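Local coordinates for protein hydrogenase maturation factor (Thermoanaerobacter tengcongensis, PDB 3VTH) that probably transfers the carbamoyl group of carbamoyl phosphate, at the expense of ATP, to the C-terminal cysteine of HypE during [NiFe]-hydrogenase maturation, at residues 539-544 with 592-597; 534-539 with 645-650; 14-19 with 47-52; 10-15 with 80-85. All blocks are in the same frame, centred on the assembly; numbering follows the deposited sequence.

Contact 1 (539-544 with 592-597); sequences KPLPGN and AYVSSM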
loop_
_atom_site.group_PDB
_atom_site.type_symbol
_atom_site.label_atom_id
_atom_site.label_comp_id
_atom_site.label_asym_id
_atom_site.label_seq_id
_atom_site.Cartn_x
_atom_site.Cartn_y
_atom_site.Cartn_z
ATOM N N LYS A 539 -8.432 19.420 23.671
ATOM C CA LYS A 539 -7.330 20.270 24.113
ATOM C C LYS A 539 -7.011 21.271 23.020
ATOM O O LYS A 539 -7.096 20.933 21.822
ATOM C CB LYS A 539 -6.069 19.434 24.413
ATOM C CG LYS A 539 -6.259 18.358 25.483
ATOM C CD LYS A 539 -6.516 19.017 26.857
ATOM C CE LYS A 539 -6.882 17.978 27.907
ATOM N NZ LYS A 539 -7.374 18.609 29.177
ATOM N N PRO A 540 -6.619 22.495 23.416
ATOM C CA PRO A 540 -6.278 23.519 22.430
ATOM C C PRO A 540 -4.940 23.189 21.764
ATOM O O PRO A 540 -4.021 22.684 22.420
ATOM C CB PRO A 540 -6.177 24.803 23.270
ATOM C CG PRO A 540 -5.733 24.322 24.644
ATOM C CD PRO A 540 -6.434 22.967 24.807
ATOM N N LEU A 541 -4.839 23.452 20.474
ATOM C CA LEU A 541 -3.605 23.224 19.753
ATOM C C LEU A 541 -3.231 24.549 19.102
ATOM O O LEU A 541 -3.837 24.934 18.112
ATOM C CB LEU A 541 -3.824 22.140 18.688
ATOM C CG LEU A 541 -2.597 21.421 18.153
ATOM C CD1 LEU A 541 -2.231 20.316 19.127
ATOM C CD2 LEU A 541 -2.882 20.822 16.772
ATOM N N PRO A 542 -2.269 25.274 19.694
ATOM C CA PRO A 542 -1.896 26.609 19.213
ATOM C C PRO A 542 -0.974 26.532 18.001
ATOM O O PRO A 542 0.034 25.813 18.023
ATOM C CB PRO A 542 -1.157 27.211 20.413
ATOM C CG PRO A 542 -0.540 26.018 21.085
ATOM C CD PRO A 542 -1.536 24.904 20.919
ATOM N N GLY A 543 -1.335 27.254 16.946
ATOM C CA GLY A 543 -0.519 27.319 15.740
ATOM C C GLY A 543 -0.993 26.396 14.637
ATOM O O GLY A 543 -0.715 26.652 13.464
ATOM N N ASN A 544 -1.682 25.315 15.017
ATOM C CA ASN A 544 -2.357 24.393 14.081
ATOM C C ASN A 544 -1.458 23.463 13.258
ATOM O O ASN A 544 -1.431 22.249 13.489
ATOM C CB ASN A 544 -3.323 25.157 13.153
ATOM C CG ASN A 544 -4.460 25.808 13.909
ATOM O OD1 ASN A 544 -4.832 25.360 14.997
ATOM N ND2 ASN A 544 -5.020 26.872 13.337
ATOM N N ALA A 592 -6.772 25.428 17.383
ATOM C CA ALA A 592 -7.750 24.391 17.071
ATOM C C ALA A 592 -7.986 23.579 18.333
ATOM O O ALA A 592 -7.132 23.559 19.219
ATOM C CB ALA A 592 -7.246 23.487 15.941
ATOM N N TYR A 593 -9.139 22.935 18.438
ATOM C CA TYR A 593 -9.381 22.029 19.552
ATOM C C TYR A 593 -9.382 20.610 19.041
ATOM O O TYR A 593 -9.990 20.322 17.992
ATOM C CB TYR A 593 -10.690 22.377 20.254
ATOM C CG TYR A 593 -10.574 23.673 21.010
ATOM C CD1 TYR A 593 -10.117 23.699 22.325
ATOM C CD2 TYR A 593 -10.879 24.887 20.391
ATOM C CE1 TYR A 593 -10.002 24.917 23.022
ATOM C CE2 TYR A 593 -10.755 26.091 21.070
ATOM C CZ TYR A 593 -10.317 26.097 22.375
ATOM O OH TYR A 593 -10.215 27.307 23.027
ATOM N N VAL A 594 -8.677 19.728 19.759
ATOM C CA VAL A 594 -8.389 18.389 19.221
ATOM C C VAL A 594 -8.709 17.260 20.182
ATOM O O VAL A 594 -8.457 17.351 21.396
ATOM C CB VAL A 594 -6.901 18.237 18.755
ATOM C CG1 VAL A 594 -6.486 19.423 17.906
ATOM C CG2 VAL A 594 -5.945 18.106 19.990
ATOM N N SER A 595 -9.278 16.203 19.618
ATOM C CA SER A 595 -9.407 14.895 20.276
ATOM C C SER A 595 -8.618 13.995 19.350
ATOM O O SER A 595 -9.066 13.694 18.242
ATOM C CB SER A 595 -10.880 14.450 20.321
ATOM O OG SER A 595 -11.015 13.051 20.576
ATOM N N SER A 596 -7.418 13.598 19.752
ATOM C CA SER A 596 -6.518 12.969 18.785
ATOM C C SER A 596 -5.529 12.042 19.467
ATOM O O SER A 596 -4.785 12.467 20.342
ATOM C CB SER A 596 -5.752 14.048 18.010
ATOM O OG SER A 596 -4.643 13.495 17.300
ATOM N N MET A 597 -5.506 10.782 19.031
ATOM C CA MET A 597 -4.531 9.818 19.554
ATOM C C MET A 597 -3.117 10.176 19.107
ATOM O O MET A 597 -2.155 10.034 19.863
ATOM C CB MET A 597 -4.907 8.379 19.152
ATOM C CG MET A 597 -4.068 7.273 19.864
ATOM S SD MET A 597 -4.079 7.390 21.671
ATOM C CE MET A 597 -5.844 7.254 22.033
#

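Contact 2 (534-539 with 645-650); sequences AHLKYK and YVIDPE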
loop_
_atom_site.group_PDB
_atom_site.type_symbol
_atom_site.label_atom_id
_atom_site.label_comp_id
_atom_site.label_asym_id
_atom_site.label_seq_id
_atom_site.Cartn_x
_atom_site.Cartn_y
_atom_site.Cartn_z
ATOM N N ALA A 534 -17.769 8.168 22.074
ATOM C CA ALA A 534 -16.707 8.517 23.034
ATOM C C ALA A 534 -15.553 9.209 22.319
ATOM O O ALA A 534 -15.342 9.002 21.130
ATOM C CB ALA A 534 -16.199 7.258 23.786
ATOM N N HIS A 535 -14.837 10.058 23.051
ATOM C CA HIS A 535 -13.674 10.755 22.512
ATOM C C HIS A 535 -12.794 11.249 23.653
ATOM O O HIS A 535 -13.155 11.107 24.808
ATOM C CB HIS A 535 -14.110 11.915 21.602
ATOM C CG HIS A 535 -14.881 12.996 22.299
ATOM N ND1 HIS A 535 -14.273 14.115 22.830
ATOM C CD2 HIS A 535 -16.215 13.164 22.497
ATOM C CE1 HIS A 535 -15.194 14.909 23.353
ATOM N NE2 HIS A 535 -16.379 14.359 23.162
ATOM N N LEU A 536 -11.639 11.809 23.326
ATOM C CA LEU A 536 -10.770 12.438 24.332
ATOM C C LEU A 536 -11.202 13.878 24.596
ATOM O O LEU A 536 -11.683 14.542 23.678
ATOM C CB LEU A 536 -9.309 12.397 23.875
ATOM C CG LEU A 536 -8.637 11.021 23.837
ATOM C CD1 LEU A 536 -7.157 11.137 23.392
ATOM C CD2 LEU A 536 -8.732 10.303 25.193
ATOM N N LYS A 537 -11.061 14.350 25.845
ATOM C CA LYS A 537 -11.430 15.724 26.192
ATOM C C LYS A 537 -10.627 16.687 25.323
ATOM O O LYS A 537 -9.398 16.594 25.261
ATOM C CB LYS A 537 -11.204 16.028 27.688
ATOM C CG LYS A 537 -11.742 17.407 28.122
ATOM C CD LYS A 537 -11.389 17.727 29.592
ATOM C CE LYS A 537 -12.015 19.066 30.037
ATOM N NZ LYS A 537 -11.570 19.380 31.439
ATOM N N TYR A 538 -11.333 17.570 24.615
ATOM C CA TYR A 538 -10.703 18.515 23.680
ATOM C C TYR A 538 -9.597 19.353 24.324
ATOM O O TYR A 538 -9.811 19.920 25.389
ATOM C CB TYR A 538 -11.761 19.462 23.110
ATOM C CG TYR A 538 -12.627 18.822 22.061
ATOM C CD1 TYR A 538 -12.055 18.243 20.932
ATOM C CD2 TYR A 538 -14.018 18.818 22.179
ATOM C CE1 TYR A 538 -12.840 17.652 19.946
ATOM C CE2 TYR A 538 -14.813 18.238 21.197
ATOM C CZ TYR A 538 -14.198 17.651 20.083
ATOM O OH TYR A 538 -14.937 17.074 19.085
ATOM N N LYS A 539 -8.432 19.420 23.671
ATOM C CA LYS A 539 -7.330 20.270 24.113
ATOM C C LYS A 539 -7.011 21.271 23.020
ATOM O O LYS A 539 -7.096 20.933 21.822
ATOM C CB LYS A 539 -6.069 19.434 24.413
ATOM C CG LYS A 539 -6.259 18.358 25.483
ATOM C CD LYS A 539 -6.516 19.017 26.857
ATOM C CE LYS A 539 -6.882 17.978 27.907
ATOM N NZ LYS A 539 -7.374 18.609 29.177
ATOM N N TYR A 645 -19.169 9.641 26.274
ATOM C CA TYR A 645 -18.121 9.244 27.201
ATOM C C TYR A 645 -16.863 10.017 26.848
ATOM O O TYR A 645 -16.438 10.051 25.686
ATOM C CB TYR A 645 -17.830 7.759 27.122
ATOM C CG TYR A 645 -18.983 6.866 27.481
ATOM C CD1 TYR A 645 -19.806 6.341 26.486
ATOM C CD2 TYR A 645 -19.243 6.525 28.803
ATOM C CE1 TYR A 645 -20.875 5.501 26.797
ATOM C CE2 TYR A 645 -20.305 5.679 29.130
ATOM C CZ TYR A 645 -21.114 5.172 28.117
ATOM O OH TYR A 645 -22.166 4.340 28.419
ATOM N N VAL A 646 -16.227 10.623 27.826
ATOM C CA VAL A 646 -15.034 11.401 27.600
ATOM C C VAL A 646 -13.951 11.085 28.607
ATOM O O VAL A 646 -14.203 11.009 29.763
ATOM C CB VAL A 646 -15.321 12.892 27.644
ATOM C CG1 VAL A 646 -14.090 13.691 27.557
ATOM C CG2 VAL A 646 -16.272 13.292 26.581
ATOM N N ILE A 647 -12.742 10.923 28.106
ATOM C CA ILE A 647 -11.554 10.729 28.910
ATOM C C ILE A 647 -10.628 11.926 28.731
ATOM O O ILE A 647 -10.389 12.364 27.597
ATOM C CB ILE A 647 -10.840 9.442 28.475
ATOM C CG1 ILE A 647 -11.739 8.236 28.786
ATOM C CG2 ILE A 647 -9.451 9.327 29.174
ATOM C CD1 ILE A 647 -11.377 6.950 28.000
ATOM N N ASP A 648 -10.118 12.437 29.847
ATOM C CA ASP A 648 -9.221 13.587 29.854
ATOM C C ASP A 648 -7.754 13.135 29.824
ATOM O O ASP A 648 -7.229 12.650 30.831
ATOM C CB ASP A 648 -9.515 14.454 31.099
ATOM C CG ASP A 648 -8.689 15.749 31.152
ATOM O OD1 ASP A 648 -7.851 16.023 30.252
ATOM O OD2 ASP A 648 -8.908 16.508 32.110
ATOM N N PRO A 649 -7.084 13.305 28.668
ATOM C CA PRO A 649 -5.695 12.888 28.537
ATOM C C PRO A 649 -4.733 13.595 29.487
ATOM O O PRO A 649 -3.704 13.019 29.820
ATOM C CB PRO A 649 -5.366 13.222 27.078
ATOM C CG PRO A 649 -6.317 14.248 26.697
ATOM C CD PRO A 649 -7.580 13.915 27.422
ATOM N N GLU A 650 -5.062 14.810 29.936
ATOM C CA GLU A 650 -4.153 15.528 30.836
ATOM C C GLU A 650 -3.965 14.824 32.192
ATOM O O GLU A 650 -2.893 14.899 32.775
ATOM C CB GLU A 650 -4.567 16.991 31.028
ATOM C CG GLU A 650 -3.510 17.851 31.759
ATOM C CD GLU A 650 -3.611 17.802 33.302
ATOM O OE1 GLU A 650 -4.738 17.674 33.833
ATOM O OE2 GLU A 650 -2.557 17.902 33.984
HETATM O O HOH W 1 -8.820 19.678 31.756
#

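Contact 3 (14-19 with 47-52); sequences INIFGI and SGLYIE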
loop_
_atom_site.group_PDB
_atom_site.type_symbol
_atom_site.label_atom_id
_atom_site.label_comp_id
_atom_site.label_asym_id
_atom_site.label_seq_id
_atom_site.Cartn_x
_atom_site.Cartn_y
_atom_site.Cartn_z
ATOM N N ILE A 14 -17.248 -20.760 -22.334
ATOM C CA ILE A 14 -16.738 -20.529 -20.985
ATOM C C ILE A 14 -16.132 -19.121 -20.887
ATOM O O ILE A 14 -15.255 -18.759 -21.667
ATOM C CB ILE A 14 -15.689 -21.609 -20.574
ATOM C CG1 ILE A 14 -16.287 -23.024 -20.684
ATOM C CG2 ILE A 14 -15.172 -21.358 -19.133
ATOM C CD1 ILE A 14 -15.249 -24.149 -20.802
ATOM N N ASN A 15 -16.619 -18.329 -19.939
ATOM C CA ASN A 15 -16.068 -16.994 -19.681
ATOM C C ASN A 15 -15.459 -16.979 -18.298
ATOM O O ASN A 15 -16.078 -17.446 -17.330
ATOM C CB ASN A 15 -17.161 -15.930 -19.764
ATOM C CG ASN A 15 -17.712 -15.787 -21.150
ATOM O OD1 ASN A 15 -17.181 -15.029 -21.964
ATOM N ND2 ASN A 15 -18.761 -16.531 -21.447
ATOM N N ILE A 16 -14.239 -16.465 -18.210
ATOM C CA ILE A 16 -13.527 -16.421 -16.946
ATOM C C ILE A 16 -13.213 -14.959 -16.614
ATOM O O ILE A 16 -12.761 -14.204 -17.483
ATOM C CB ILE A 16 -12.252 -17.272 -17.000
ATOM C CG1 ILE A 16 -12.570 -18.658 -17.612
ATOM C CG2 ILE A 16 -11.576 -17.349 -15.589
ATOM C CD1 ILE A 16 -11.487 -19.668 -17.483
ATOM N N PHE A 17 -13.478 -14.575 -15.366
ATOM C CA PHE A 17 -13.387 -13.189 -14.929
ATOM C C PHE A 17 -12.425 -13.046 -13.757
ATOM O O PHE A 17 -12.283 -13.970 -12.962
ATOM C CB PHE A 17 -14.773 -12.676 -14.494
ATOM C CG PHE A 17 -15.832 -12.814 -15.558
ATOM C CD1 PHE A 17 -16.768 -13.835 -15.498
ATOM C CD2 PHE A 17 -15.880 -11.930 -16.629
ATOM C CE1 PHE A 17 -17.762 -13.969 -16.488
ATOM C CE2 PHE A 17 -16.859 -12.049 -17.623
ATOM C CZ PHE A 17 -17.805 -13.073 -17.551
ATOM N N GLY A 18 -11.821 -11.864 -13.636
ATOM C CA GLY A 18 -10.859 -11.556 -12.573
ATOM C C GLY A 18 -9.540 -11.131 -13.188
ATOM O O GLY A 18 -9.506 -10.579 -14.289
ATOM N N ILE A 19 -8.440 -11.357 -12.470
ATOM C CA ILE A 19 -7.129 -11.169 -13.073
ATOM C C ILE A 19 -6.853 -12.425 -13.910
ATOM O O ILE A 19 -6.414 -13.456 -13.400
ATOM C CB ILE A 19 -6.025 -10.901 -12.029
ATOM C CG1 ILE A 19 -6.368 -9.632 -11.217
ATOM C CG2 ILE A 19 -4.626 -10.794 -12.723
ATOM C CD1 ILE A 19 -5.385 -9.308 -10.067
ATOM N N SER A 47 -13.627 -8.222 -21.212
ATOM C CA SER A 47 -14.166 -8.523 -19.895
ATOM C C SER A 47 -13.429 -9.663 -19.197
ATOM O O SER A 47 -13.699 -9.971 -18.027
ATOM C CB SER A 47 -15.697 -8.733 -19.949
ATOM O OG SER A 47 -15.989 -9.990 -20.519
ATOM N N GLY A 48 -12.472 -10.256 -19.907
ATOM C CA GLY A 48 -11.657 -11.314 -19.364
ATOM C C GLY A 48 -11.169 -12.314 -20.396
ATOM O O GLY A 48 -10.470 -11.962 -21.361
ATOM N N LEU A 49 -11.537 -13.570 -20.179
ATOM C CA LEU A 49 -11.121 -14.646 -21.054
ATOM C C LEU A 49 -12.358 -15.332 -21.607
ATOM O O LEU A 49 -13.307 -15.605 -20.867
ATOM C CB LEU A 49 -10.210 -15.629 -20.306
ATOM C CG LEU A 49 -9.621 -16.753 -21.168
ATOM C CD1 LEU A 49 -8.435 -16.259 -21.990
ATOM C CD2 LEU A 49 -9.238 -17.921 -20.298
ATOM N N TYR A 50 -12.354 -15.545 -22.917
ATOM C CA TYR A 50 -13.434 -16.209 -23.633
ATOM C C TYR A 50 -12.948 -17.527 -24.258
ATOM O O TYR A 50 -11.908 -17.575 -24.951
ATOM C CB TYR A 50 -13.953 -15.278 -24.722
ATOM C CG TYR A 50 -15.098 -15.823 -25.547
ATOM C CD1 TYR A 50 -14.876 -16.755 -26.556
ATOM C CD2 TYR A 50 -16.400 -15.388 -25.326
ATOM C CE1 TYR A 50 -15.932 -17.234 -27.337
ATOM C CE2 TYR A 50 -17.457 -15.868 -26.082
ATOM C CZ TYR A 50 -17.214 -16.787 -27.087
ATOM O OH TYR A 50 -18.262 -17.253 -27.829
ATOM N N ILE A 51 -13.719 -18.587 -24.034
ATOM C CA ILE A 51 -13.390 -19.930 -24.528
ATOM C C ILE A 51 -14.617 -20.566 -25.162
ATOM O O ILE A 51 -15.723 -20.452 -24.630
ATOM C CB ILE A 51 -12.916 -20.866 -23.381
ATOM C CG1 ILE A 51 -11.678 -20.308 -22.666
ATOM C CG2 ILE A 51 -12.598 -22.280 -23.911
ATOM C CD1 ILE A 51 -11.469 -20.896 -21.263
ATOM N N GLU A 52 -14.410 -21.221 -26.304
ATOM C CA GLU A 52 -15.395 -22.126 -26.906
ATOM C C GLU A 52 -14.704 -23.475 -27.077
ATOM O O GLU A 52 -13.645 -23.551 -27.715
ATOM C CB GLU A 52 -15.839 -21.625 -28.282
ATOM C CG GLU A 52 -16.681 -20.350 -28.261
ATOM C CD GLU A 52 -17.210 -19.930 -29.640
ATOM O OE1 GLU A 52 -17.234 -20.762 -30.576
ATOM O OE2 GLU A 52 -17.615 -18.747 -29.780
HETATM O O HOH W 2 -12.955 -9.840 -15.512
#

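Contact 4 (10-15 with 80-85); sequences QARQIN and IQVREV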
loop_
_atom_site.group_PDB
_atom_site.type_symbol
_atom_site.label_atom_id
_atom_site.label_comp_id
_atom_site.label_asym_id
_atom_site.label_seq_id
_atom_site.Cartn_x
_atom_site.Cartn_y
_atom_site.Cartn_z
ATOM N N GLN A 10 -20.333 -32.252 -27.973
ATOM C CA GLN A 10 -21.078 -31.163 -27.362
ATOM C C GLN A 10 -20.215 -29.907 -27.426
ATOM O O GLN A 10 -19.024 -29.982 -27.731
ATOM C CB GLN A 10 -21.397 -31.478 -25.899
ATOM C CG GLN A 10 -22.519 -32.484 -25.685
ATOM C CD GLN A 10 -23.115 -32.348 -24.295
ATOM O OE1 GLN A 10 -22.746 -33.083 -23.377
ATOM N NE2 GLN A 10 -24.012 -31.375 -24.122
ATOM N N ALA A 11 -20.819 -28.758 -27.142
ATOM C CA ALA A 11 -20.084 -27.502 -27.138
ATOM C C ALA A 11 -20.387 -26.693 -25.886
ATOM O O ALA A 11 -21.518 -26.662 -25.408
ATOM C CB ALA A 11 -20.396 -26.699 -28.395
ATOM N N ARG A 12 -19.360 -26.048 -25.348
ATOM C CA ARG A 12 -19.531 -25.162 -24.209
ATOM C C ARG A 12 -18.848 -23.829 -24.465
ATOM O O ARG A 12 -17.760 -23.788 -25.013
ATOM C CB ARG A 12 -18.934 -25.781 -22.939
ATOM C CG ARG A 12 -19.628 -27.030 -22.451
ATOM C CD ARG A 12 -21.030 -26.743 -21.979
ATOM N NE ARG A 12 -21.661 -27.955 -21.458
ATOM C CZ ARG A 12 -22.308 -28.847 -22.201
ATOM N NH1 ARG A 12 -22.425 -28.679 -23.518
ATOM N NH2 ARG A 12 -22.846 -29.912 -21.621
ATOM N N GLN A 13 -19.502 -22.739 -24.074
ATOM C CA GLN A 13 -18.835 -21.446 -24.032
ATOM C C GLN A 13 -18.495 -21.164 -22.579
ATOM O O GLN A 13 -19.343 -21.335 -21.702
ATOM C CB GLN A 13 -19.742 -20.362 -24.600
ATOM C CG GLN A 13 -19.211 -18.951 -24.430
ATOM C CD GLN A 13 -20.312 -17.933 -24.641
ATOM O OE1 GLN A 13 -21.163 -18.103 -25.516
ATOM N NE2 GLN A 13 -20.316 -16.883 -23.831
ATOM N N ILE A 14 -17.248 -20.760 -22.334
ATOM C CA ILE A 14 -16.738 -20.529 -20.985
ATOM C C ILE A 14 -16.132 -19.121 -20.887
ATOM O O ILE A 14 -15.255 -18.759 -21.667
ATOM C CB ILE A 14 -15.689 -21.609 -20.574
ATOM C CG1 ILE A 14 -16.287 -23.024 -20.684
ATOM C CG2 ILE A 14 -15.172 -21.358 -19.133
ATOM C CD1 ILE A 14 -15.249 -24.149 -20.802
ATOM N N ASN A 15 -16.619 -18.329 -19.939
ATOM C CA ASN A 15 -16.068 -16.994 -19.681
ATOM C C ASN A 15 -15.459 -16.979 -18.298
ATOM O O ASN A 15 -16.078 -17.446 -17.330
ATOM C CB ASN A 15 -17.161 -15.930 -19.764
ATOM C CG ASN A 15 -17.712 -15.787 -21.150
ATOM O OD1 ASN A 15 -17.181 -15.029 -21.964
ATOM N ND2 ASN A 15 -18.761 -16.531 -21.447
ATOM N N ILE A 80 -16.264 -18.089 -13.061
ATOM C CA ILE A 80 -16.231 -18.903 -14.274
ATOM C C ILE A 80 -17.688 -19.134 -14.694
ATOM O O ILE A 80 -18.487 -19.622 -13.897
ATOM C CB ILE A 80 -15.528 -20.281 -14.029
ATOM C CG1 ILE A 80 -14.044 -20.090 -13.684
ATOM C CG2 ILE A 80 -15.675 -21.208 -15.242
ATOM C CD1 ILE A 80 -13.331 -21.358 -13.191
ATOM N N GLN A 81 -18.039 -18.763 -15.922
ATOM C CA GLN A 81 -19.400 -18.997 -16.427
ATOM C C GLN A 81 -19.312 -20.028 -17.535
ATOM O O GLN A 81 -18.445 -19.937 -18.400
ATOM C CB GLN A 81 -20.053 -17.713 -16.962
ATOM C CG GLN A 81 -20.319 -16.634 -15.921
ATOM C CD GLN A 81 -20.904 -15.355 -16.518
ATOM O OE1 GLN A 81 -20.949 -15.178 -17.744
ATOM N NE2 GLN A 81 -21.347 -14.458 -15.649
ATOM N N VAL A 82 -20.201 -21.013 -17.498
ATOM C CA VAL A 82 -20.196 -22.092 -18.483
ATOM C C VAL A 82 -21.597 -22.191 -19.079
ATOM O O VAL A 82 -22.576 -22.282 -18.343
ATOM C CB VAL A 82 -19.780 -23.432 -17.820
ATOM C CG1 VAL A 82 -19.904 -24.627 -18.791
ATOM C CG2 VAL A 82 -18.363 -23.327 -17.236
ATOM N N ARG A 83 -21.679 -22.170 -20.408
ATOM C CA ARG A 83 -22.960 -22.243 -21.123
ATOM C C ARG A 83 -22.910 -23.349 -22.179
ATOM O O ARG A 83 -21.894 -23.524 -22.846
ATOM C CB ARG A 83 -23.246 -20.923 -21.847
ATOM C CG ARG A 83 -23.541 -19.707 -20.968
ATOM C CD ARG A 83 -23.272 -18.426 -21.775
ATOM N NE ARG A 83 -23.861 -17.215 -21.198
ATOM C CZ ARG A 83 -23.214 -16.329 -20.438
ATOM N NH1 ARG A 83 -21.939 -16.508 -20.122
ATOM N NH2 ARG A 83 -23.855 -15.257 -19.982
ATOM N N GLU A 84 -24.018 -24.069 -22.321
ATOM C CA GLU A 84 -24.244 -25.005 -23.430
ATOM C C GLU A 84 -24.517 -24.204 -24.708
ATOM O O GLU A 84 -25.371 -23.325 -24.712
ATOM C CB GLU A 84 -25.448 -25.912 -23.114
ATOM C CG GLU A 84 -25.797 -26.925 -24.222
ATOM C CD GLU A 84 -27.256 -27.448 -24.200
ATOM O OE1 GLU A 84 -28.151 -26.856 -23.541
ATOM O OE2 GLU A 84 -27.516 -28.469 -24.877
ATOM N N VAL A 85 -23.773 -24.478 -25.775
ATOM C CA VAL A 85 -23.984 -23.795 -27.060
ATOM C C VAL A 85 -24.039 -24.832 -28.163
ATOM O O VAL A 85 -23.718 -25.993 -27.927
ATOM C CB VAL A 85 -22.878 -22.733 -27.378
ATOM C CG1 VAL A 85 -22.927 -21.577 -26.386
ATOM C CG2 VAL A 85 -21.471 -23.360 -27.423
HETATM O O HOH W 3 -23.765 -28.601 -27.295
HETATM O O HOH W 4 -20.119 -18.891 -20.569
#

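Contact 1 (539-544 with 592-597)
Ala592 and Val594 bury the most surface here, pairing with Leu541 and Lys539 as antiparallel hydrogen-bonded partners on the same face of the sheet. Lys539 and Val594 exchange two backbone bonds, Lys539 N to Val594 O at 3.1 Å and Val594 N to Lys539 O at 2.9 Å. Leu541 and Ala592 likewise exchange two bonds, Ala592 N reaching Leu541 O at 3.1 Å. Val594 spreads its branches over both partners. Its CG1, anti to the carbonyl carbon (chi1 -47°), packs on Leu541 CB at 3.9 Å and touches CD2, the two side chains crossing at about a right angle, while CG2 rests against Lys539 O. These pairs join strand 530-542 to the short strand 591-594 in the mixed sheet of the second subdomain of the Kae1-like domain, and Phe558 of helix 551-559 touches Lys539 and Val594. On the opposite face Pro540 CB meets the Tyr593 ring at CE1, 3.8 Å away, with Ile585 of helix 575-587 also against the proline. Beyond the strand end the side-chain amide of Asn544 lies against Ala592. An alanine in place of Asn544 would probably leave a gap beside Ala592 where the amide now packs. Just past Val594 the chain enters helix 597-607, whose N-cap, Ser596, accepts from Arg599 N through OG.

Contact 2 (534-539 with 645-650)
Lys537 reaches toward 645-650 as an extended chain, CG being anti to its backbone N (chi1 -173°), and crosses Asp648 at a slant. Its CB lies 3.7 Å from Val646 CG1; farther out CD packs on Asp648 CG, again at 3.7 Å. The tip, NZ, forms a long salt bridge to Asp648 OD2 at 4.0 Å and donates to a water 2.8 Å away. The other oxygen, Asp648 OD1, is gripped from opposite faces of the carboxylate: Lys539 NZ forms a salt bridge at 2.8 Å on the syn side, and Glu650 N makes the N-cap bond of helix 649-662. An alanine in place of Asp648 would probably leave the Lys539 ammonium without its counter-charge and the first turn of the helix uncapped. Upstream, the strands pair in parallel; His535 N donates to Tyr645 O at 3.1 Å and Lys537 N to Ile647 O at 2.7 Å. Val646 CG2 sits over one face of the His535 imidazole, a CH-pi contact 3.9 Å from the ring centroid, while His535 ND1 bonds to Leu536 O. Strand 530-542 lies between 645-647 and 517-525, with Phe680 and Leu684 of helix 666-692 against Ile647, and Phe600 of helix 597-607 against Leu536 and Pro649.

Contact 3 (14-19 with 47-52)
Ser47 meets Phe17 at the ring edge, its carbonyl O lying 3.2 Å from CD2 and near the ring plane. The same oxygen accepts from a water that in turn takes the N-H of Gly18. Gly48 comes next; a side chain there would point toward 14-19 and run into Ile16 O. Leu49 exchanges two backbone bonds with Ile16, its CD2 lies 4.0 Å from Ile16 CD1, and it touches Asn44 and Arg26, the predicted catalytic pair of this acylphosphatase domain. On the other face Tyr50 CG is anti to its backbone N (chi1 -179°), and the ring stands beside Asn15 with ring and amide planes 75° apart; its hydroxyl donates to Glu52 OE2 at 2.5 Å. Ile51 pairs with Ile14, Ile14 N donating to Ile51 O at 2.8 Å, and Ile51 CD1 touches Ile16 CD1. With Phe25 and Val29 of helix 25-35 against these branched chains, apolar packing and paired backbone bonds together probably help fix Leu49 beside the predicted active-site residues.

Contact 4 (10-15 with 80-85)
Gln13 and Arg83 form an antiparallel hydrogen-bonded pair, each N 2.8 Å from the other's O (Gln13 N to Arg83 O, Arg83 N to Gln13 O). Asn15 and Gln81 repeat it two residues on, and the axes of the two segments, whose directions differ by 147°, approach to 4.5 Å. At the far end Val85 N reaches Ala11 O at 3.2 Å and a water bridges Ala11 N and Val85 O. Ala11 O also takes a bond from Arg12 NH1, the two donors arriving from opposite faces of the carbonyl plane. The Arg12 chain bends at chi2 (-66°), and its CD lies 4.0 Å from Val82 CG1. Glu84 CB lies over one face of the Arg12 guanidinium, yet the charged ends stay apart, Arg12 NH1 being 5.3 Å from Glu84 OE2. Also on this face, Ile14 lies beside Ile80 and Val82, its CG2 3.9 Å from Ile80 CG2. On the opposite face Val85 splits its methyls, CG2 packing on Ala11 CB and CG1 on Gln13 CB. Arg83 runs side by side with Gln13, and its NH1 is held both by Gln81 OE1 and by a water bound to Gln13 O. In the ferredoxin-like (beta-alpha-beta-beta-alpha-beta) fold of acylphosphatases, strand 76-85 is outermost, with 10-17 between it and 48-55; Ile60 and Phe63 of helix 57-69 pack on Arg12 and Ile14, and Tyr50 touches Gln13 on the reverse face.

Overall arrangement
The contacts fall into two pairs in two domains. Contacts 3 and 4 use the two edges of strand 10-17 in the acylphosphatase-like sheet, their centres 11 Å apart, and meet where Phe17 CE1 lies 3.4 Å from Gln81 CD. Contacts 1 and 2 occupy successive parts of strand 530-542, centres 12 Å apart, and are tied by Ser595 OG to Leu536 N at 3.1 Å. The centres of contacts 1 and 3 are 53 Å apart, on opposite sides of the chain's centre. Each pair lies near a different site: the Val594 side chain is about 10 Å from the bound nucleotide analogue and about 9 Å from that of the iron ligand Asp507, whereas Leu49 adjoins the predicted acylphosphatase residues Arg26 and Asn44.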